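Local coordinates for protein NEQ263 (Nanoarchaeum equitans Kin4-M, PDB 5BN3) that probably binds ATP as the B-type subunit of an archaeal ATP synthase core complex, in which it assembles with the V-type alpha chain, at residues Asp220-Met225 with Ser273-Pro278; Arg249-Tyr254 with Thr288-Asp293. One frame throughout, in Å; residues are numbered along the deposited sequence.

Contact 1 (Asp220-Met225 with Ser273-Pro278); sequences DVLVLM and SITLIP
Leu222 and Thr275 face each other on neighbouring parallel strands, 220-225 and 273-278, in the central sheet of the P-loop-type nucleotide-binding domain. The six residue pairs run in step, from Asp220 beside Ser273 to Met225 beside Pro278, and five backbone hydrogen bonds join the strands. On the face that carries Leu222, Leu224 and Ile277, Leu222 reaches across with CD1, which rests on Thr275 CG2 at 4.0 Å. Leu224 and Ile277 instead lie side by side and point the same way, Leu224 CD2 set 3.9 Å from Ile277 CB. Helix 140-151 covers this group through Ile147, Ala148 and Val151. The other face turns to helix 196-215, where Ala210 lies on both Val223 and Ile274. Here Val223 splits its two branches: CG1 meets Leu276 CD1 at 3.7 Å and CG2 meets Ile274 CG2 at 3.8 Å, both pairs crossing obliquely. Met225 CG stands between backbone N and carbonyl carbon (chi1 58°), and a bend at chi3 of 65° carries CE to within 4.0 Å of Leu276 CD1. At the start of the strands the pair Asp220 and Ser273 is polar. Asp220 OD2 forms a salt bridge with Lys126, and Thr275 OG1 is hydrogen-bonded to Gly127 N; both partners belong to the loop before strand 131-134. One water donates to Val221 O and to Ser273 OG and also bonds Thr275 OG1, tying both strands together. Ser273 OG donates a hydrogen bond to Asp220 OD1 (2.6 Å), meeting it from 45° above the carboxylate plane.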
# COMPACT_ATOMS: atom_id res chain seq x y z
N ASP B 220 23.36 0.42 41.04
CA ASP B 220 23.20 -0.16 39.72
C ASP B 220 21.78 -0.73 39.65
O ASP B 220 21.37 -1.49 40.52
CB ASP B 220 24.23 -1.27 39.49
CG ASP B 220 25.64 -0.73 39.35
OD1 ASP B 220 25.81 0.38 38.79
OD2 ASP B 220 26.59 -1.40 39.81
N VAL B 221 21.04 -0.33 38.62
CA VAL B 221 19.63 -0.70 38.51
C VAL B 221 19.36 -1.45 37.20
O VAL B 221 19.92 -1.11 36.16
CB VAL B 221 18.73 0.55 38.60
CG1 VAL B 221 17.27 0.19 38.39
CG2 VAL B 221 18.91 1.23 39.95
N LEU B 222 18.51 -2.47 37.27
CA LEU B 222 18.04 -3.16 36.07
C LEU B 222 16.57 -2.85 35.84
O LEU B 222 15.73 -3.10 36.70
CB LEU B 222 18.23 -4.67 36.20
CG LEU B 222 17.64 -5.49 35.05
CD1 LEU B 222 18.37 -5.17 33.76
CD2 LEU B 222 17.68 -6.98 35.34
N VAL B 223 16.25 -2.30 34.67
CA VAL B 223 14.87 -2.01 34.33
C VAL B 223 14.38 -2.90 33.19
O VAL B 223 14.98 -2.93 32.11
CB VAL B 223 14.67 -0.53 33.94
CG1 VAL B 223 13.19 -0.25 33.68
CG2 VAL B 223 15.17 0.38 35.05
N LEU B 224 13.30 -3.64 33.45
CA LEU B 224 12.65 -4.45 32.43
C LEU B 224 11.29 -3.83 32.10
O LEU B 224 10.53 -3.49 33.01
CB LEU B 224 12.45 -5.88 32.94
CG LEU B 224 13.66 -6.62 33.51
CD1 LEU B 224 13.24 -7.95 34.11
CD2 LEU B 224 14.71 -6.83 32.44
N MET B 225 10.99 -3.66 30.82
CA MET B 225 9.66 -3.19 30.43
C MET B 225 9.07 -3.93 29.23
O MET B 225 9.78 -4.28 28.28
CB MET B 225 9.61 -1.66 30.26
CG MET B 225 10.56 -1.08 29.23
SD MET B 225 10.33 0.71 29.06
CE MET B 225 10.83 1.28 30.68
N SER B 273 24.26 3.24 37.58
CA SER B 273 23.88 2.81 36.25
C SER B 273 22.43 2.35 36.14
O SER B 273 21.86 1.81 37.10
CB SER B 273 24.80 1.68 35.77
OG SER B 273 24.59 0.50 36.53
N ILE B 274 21.83 2.60 34.98
CA ILE B 274 20.54 2.01 34.64
C ILE B 274 20.71 1.12 33.42
O ILE B 274 20.98 1.61 32.31
CB ILE B 274 19.48 3.08 34.33
CG1 ILE B 274 19.19 3.93 35.57
CG2 ILE B 274 18.19 2.43 33.84
CD1 ILE B 274 18.19 5.05 35.32
N THR B 275 20.58 -0.19 33.61
CA THR B 275 20.57 -1.12 32.50
C THR B 275 19.11 -1.36 32.10
O THR B 275 18.29 -1.75 32.92
CB THR B 275 21.26 -2.46 32.85
OG1 THR B 275 22.61 -2.20 33.26
CG2 THR B 275 21.27 -3.39 31.65
N LEU B 276 18.80 -1.11 30.83
CA LEU B 276 17.42 -1.10 30.38
C LEU B 276 17.15 -2.15 29.31
O LEU B 276 17.85 -2.21 28.29
CB LEU B 276 17.06 0.29 29.85
CG LEU B 276 15.66 0.51 29.27
CD1 LEU B 276 14.62 0.17 30.31
CD2 LEU B 276 15.50 1.95 28.81
N ILE B 277 16.15 -2.99 29.54
CA ILE B 277 15.75 -4.00 28.57
C ILE B 277 14.28 -3.87 28.21
O ILE B 277 13.40 -4.40 28.90
CB ILE B 277 16.05 -5.43 29.09
CG1 ILE B 277 17.53 -5.57 29.46
CG2 ILE B 277 15.66 -6.47 28.06
CD1 ILE B 277 17.91 -6.93 30.01
N PRO B 278 13.99 -3.12 27.13
CA PRO B 278 12.62 -3.00 26.63
C PRO B 278 12.26 -4.24 25.83
O PRO B 278 13.09 -4.72 25.06
CB PRO B 278 12.68 -1.79 25.69
CG PRO B 278 14.04 -1.16 25.92
CD PRO B 278 14.92 -2.27 26.38
O HOH W 1 22.72 -1.49 36.02

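Contact 2 (Arg249-Tyr254 with Thr288-Asp293); sequences RGYPAY and THVVPD. With GOL (glycerol), chain S.
Tyr251 CG lies anti to the carbonyl carbon and His289 CG anti to the backbone N (chi1 -177°), and the two rings come together at the N-terminus of helix 290-296. His289 is the N-cap of that helix: its ND1 accepts from Val291 N at 3.2 Å, the donor tilted 27° out of the imidazole plane. The rings cross at about a right angle, with Tyr251 OH at the imidazole edge, 3.8 Å from His289 CE1. A water bonds both Tyr251 OH and His289 NE2. Tyr251 CD2 also packs against Val290 CG1 at 3.4 Å, while Arg236 makes a cation-pi contact with the tyrosine from helix 228-241. Arg249 is extended from CG to NE, and His289 CD2 sits over the centre of its guanidinium face, the two planes 55° apart. Arg249 NH1 is salt-bridged to Glu342 of a neighbouring V-type alpha chain, so this loop-to-helix junction of the nucleotide-binding domain borders a subunit interface. An alanine in place of His289 would probably leave Val291 N without its capping acceptor and the guanidinium without the ring over its face. A glycerol, probably from the crystallisation liquor, bridges the segments: Arg249 NE donates to its O2 at 2.9 Å, and Val290 N reaches that same oxygen in a weak bond of 3.3 Å.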
# COMPACT_ATOMS: atom_id res chain seq x y z
N ARG B 249 0.33 4.03 9.87
CA ARG B 249 -0.55 3.15 10.65
C ARG B 249 -1.26 3.85 11.81
O ARG B 249 -1.61 3.20 12.80
CB ARG B 249 0.22 1.93 11.18
CG ARG B 249 0.55 0.88 10.14
CD ARG B 249 1.34 -0.27 10.75
NE ARG B 249 1.90 -1.18 9.75
CZ ARG B 249 1.47 -2.41 9.52
NH1 ARG B 249 0.46 -2.90 10.23
NH2 ARG B 249 2.04 -3.16 8.59
N GLY B 250 -1.46 5.15 11.68
CA GLY B 250 -2.14 5.90 12.73
C GLY B 250 -1.23 6.37 13.85
O GLY B 250 -1.62 7.23 14.65
N TYR B 251 -0.03 5.80 13.93
CA TYR B 251 0.93 6.19 14.97
C TYR B 251 1.34 7.65 14.79
O TYR B 251 1.48 8.13 13.66
CB TYR B 251 2.16 5.29 14.94
CG TYR B 251 1.89 3.86 15.35
CD1 TYR B 251 1.66 3.53 16.68
CD2 TYR B 251 1.88 2.83 14.42
CE1 TYR B 251 1.42 2.22 17.06
CE2 TYR B 251 1.65 1.53 14.79
CZ TYR B 251 1.41 1.23 16.11
OH TYR B 251 1.17 -0.07 16.48
N PRO B 252 1.52 8.38 15.91
CA PRO B 252 1.87 9.80 15.85
C PRO B 252 3.23 10.03 15.19
O PRO B 252 4.11 9.16 15.24
CB PRO B 252 1.93 10.22 17.32
CG PRO B 252 2.10 8.95 18.09
CD PRO B 252 1.38 7.90 17.30
N ALA B 253 3.39 11.20 14.57
CA ALA B 253 4.62 11.55 13.86
C ALA B 253 5.85 11.58 14.77
O ALA B 253 6.97 11.38 14.31
CB ALA B 253 4.44 12.88 13.17
N TYR B 254 5.62 11.85 16.05
CA TYR B 254 6.71 11.97 17.02
C TYR B 254 7.00 10.67 17.77
O TYR B 254 7.61 10.69 18.83
CB TYR B 254 6.39 13.09 18.02
CG TYR B 254 5.01 12.98 18.63
CD1 TYR B 254 4.78 12.17 19.73
CD2 TYR B 254 3.95 13.69 18.10
CE1 TYR B 254 3.52 12.07 20.29
CE2 TYR B 254 2.70 13.60 18.65
CZ TYR B 254 2.48 12.79 19.74
OH TYR B 254 1.23 12.70 20.29
N THR B 288 10.31 -4.92 10.30
CA THR B 288 10.21 -3.63 9.62
C THR B 288 8.95 -2.87 10.02
O THR B 288 8.71 -1.77 9.52
CB THR B 288 10.25 -3.78 8.09
OG1 THR B 288 9.05 -4.42 7.64
CG2 THR B 288 11.45 -4.60 7.66
N HIS B 289 8.15 -3.45 10.90
CA HIS B 289 7.00 -2.75 11.46
C HIS B 289 7.52 -1.54 12.23
O HIS B 289 8.60 -1.60 12.82
CB HIS B 289 6.19 -3.66 12.38
CG HIS B 289 4.95 -3.03 12.92
ND1 HIS B 289 4.95 -2.23 14.04
CD2 HIS B 289 3.66 -3.09 12.51
CE1 HIS B 289 3.72 -1.82 14.29
NE2 HIS B 289 2.92 -2.33 13.38
N VAL B 290 6.76 -0.45 12.23
CA VAL B 290 7.23 0.82 12.79
C VAL B 290 7.75 0.72 14.24
O VAL B 290 8.73 1.38 14.58
CB VAL B 290 6.16 1.93 12.66
CG1 VAL B 290 4.90 1.54 13.38
CG2 VAL B 290 6.68 3.25 13.19
N VAL B 291 7.12 -0.09 15.07
CA VAL B 291 7.56 -0.19 16.47
C VAL B 291 8.93 -0.86 16.65
O VAL B 291 9.82 -0.27 17.26
CB VAL B 291 6.49 -0.83 17.39
CG1 VAL B 291 7.02 -0.99 18.80
CG2 VAL B 291 5.22 0.02 17.39
N PRO B 292 9.12 -2.08 16.12
CA PRO B 292 10.49 -2.62 16.24
C PRO B 292 11.52 -1.84 15.43
O PRO B 292 12.68 -1.79 15.84
CB PRO B 292 10.36 -4.05 15.70
CG PRO B 292 9.13 -4.05 14.86
CD PRO B 292 8.20 -3.07 15.53
N ASP B 293 11.12 -1.25 14.31
CA ASP B 293 12.05 -0.50 13.48
C ASP B 293 12.57 0.75 14.18
O ASP B 293 13.78 1.00 14.21
CB ASP B 293 11.41 -0.12 12.14
CG ASP B 293 12.36 0.63 11.23
OD1 ASP B 293 13.37 0.02 10.79
OD2 ASP B 293 12.12 1.82 10.95
C1 GOL S . 5.79 0.37 7.64
O1 GOL S . 5.76 1.64 8.25
C2 GOL S . 5.61 -0.71 8.70
O2 GOL S . 4.66 -0.30 9.66
C3 GOL S . 5.14 -2.00 8.04
O3 GOL S . 6.25 -2.66 7.45
O HOH W 2 -0.05 -1.75 14.37

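Both contacts belong to the nucleotide-binding domain, their centres 23 Å apart and their nearest atoms about 9 Å apart without touching. Along the chain the segments alternate: 220-225, 249-254, 273-278, 288-293. Strand 220-226 is followed by helix 228-241 and the loop holding 249-254; strand 273-281, by contrast, leads through a short loop into helix 290-296. Contact 1 thus joins two strands inside the central sheet, and contact 2 brings together segments that follow them in the chain. Leu280, beyond contact 1 on strand 273-281, touches Val291 and so connects the two places. The first is buried within the subunit, whereas the second borders V-type alpha chains in the six-chain assembly.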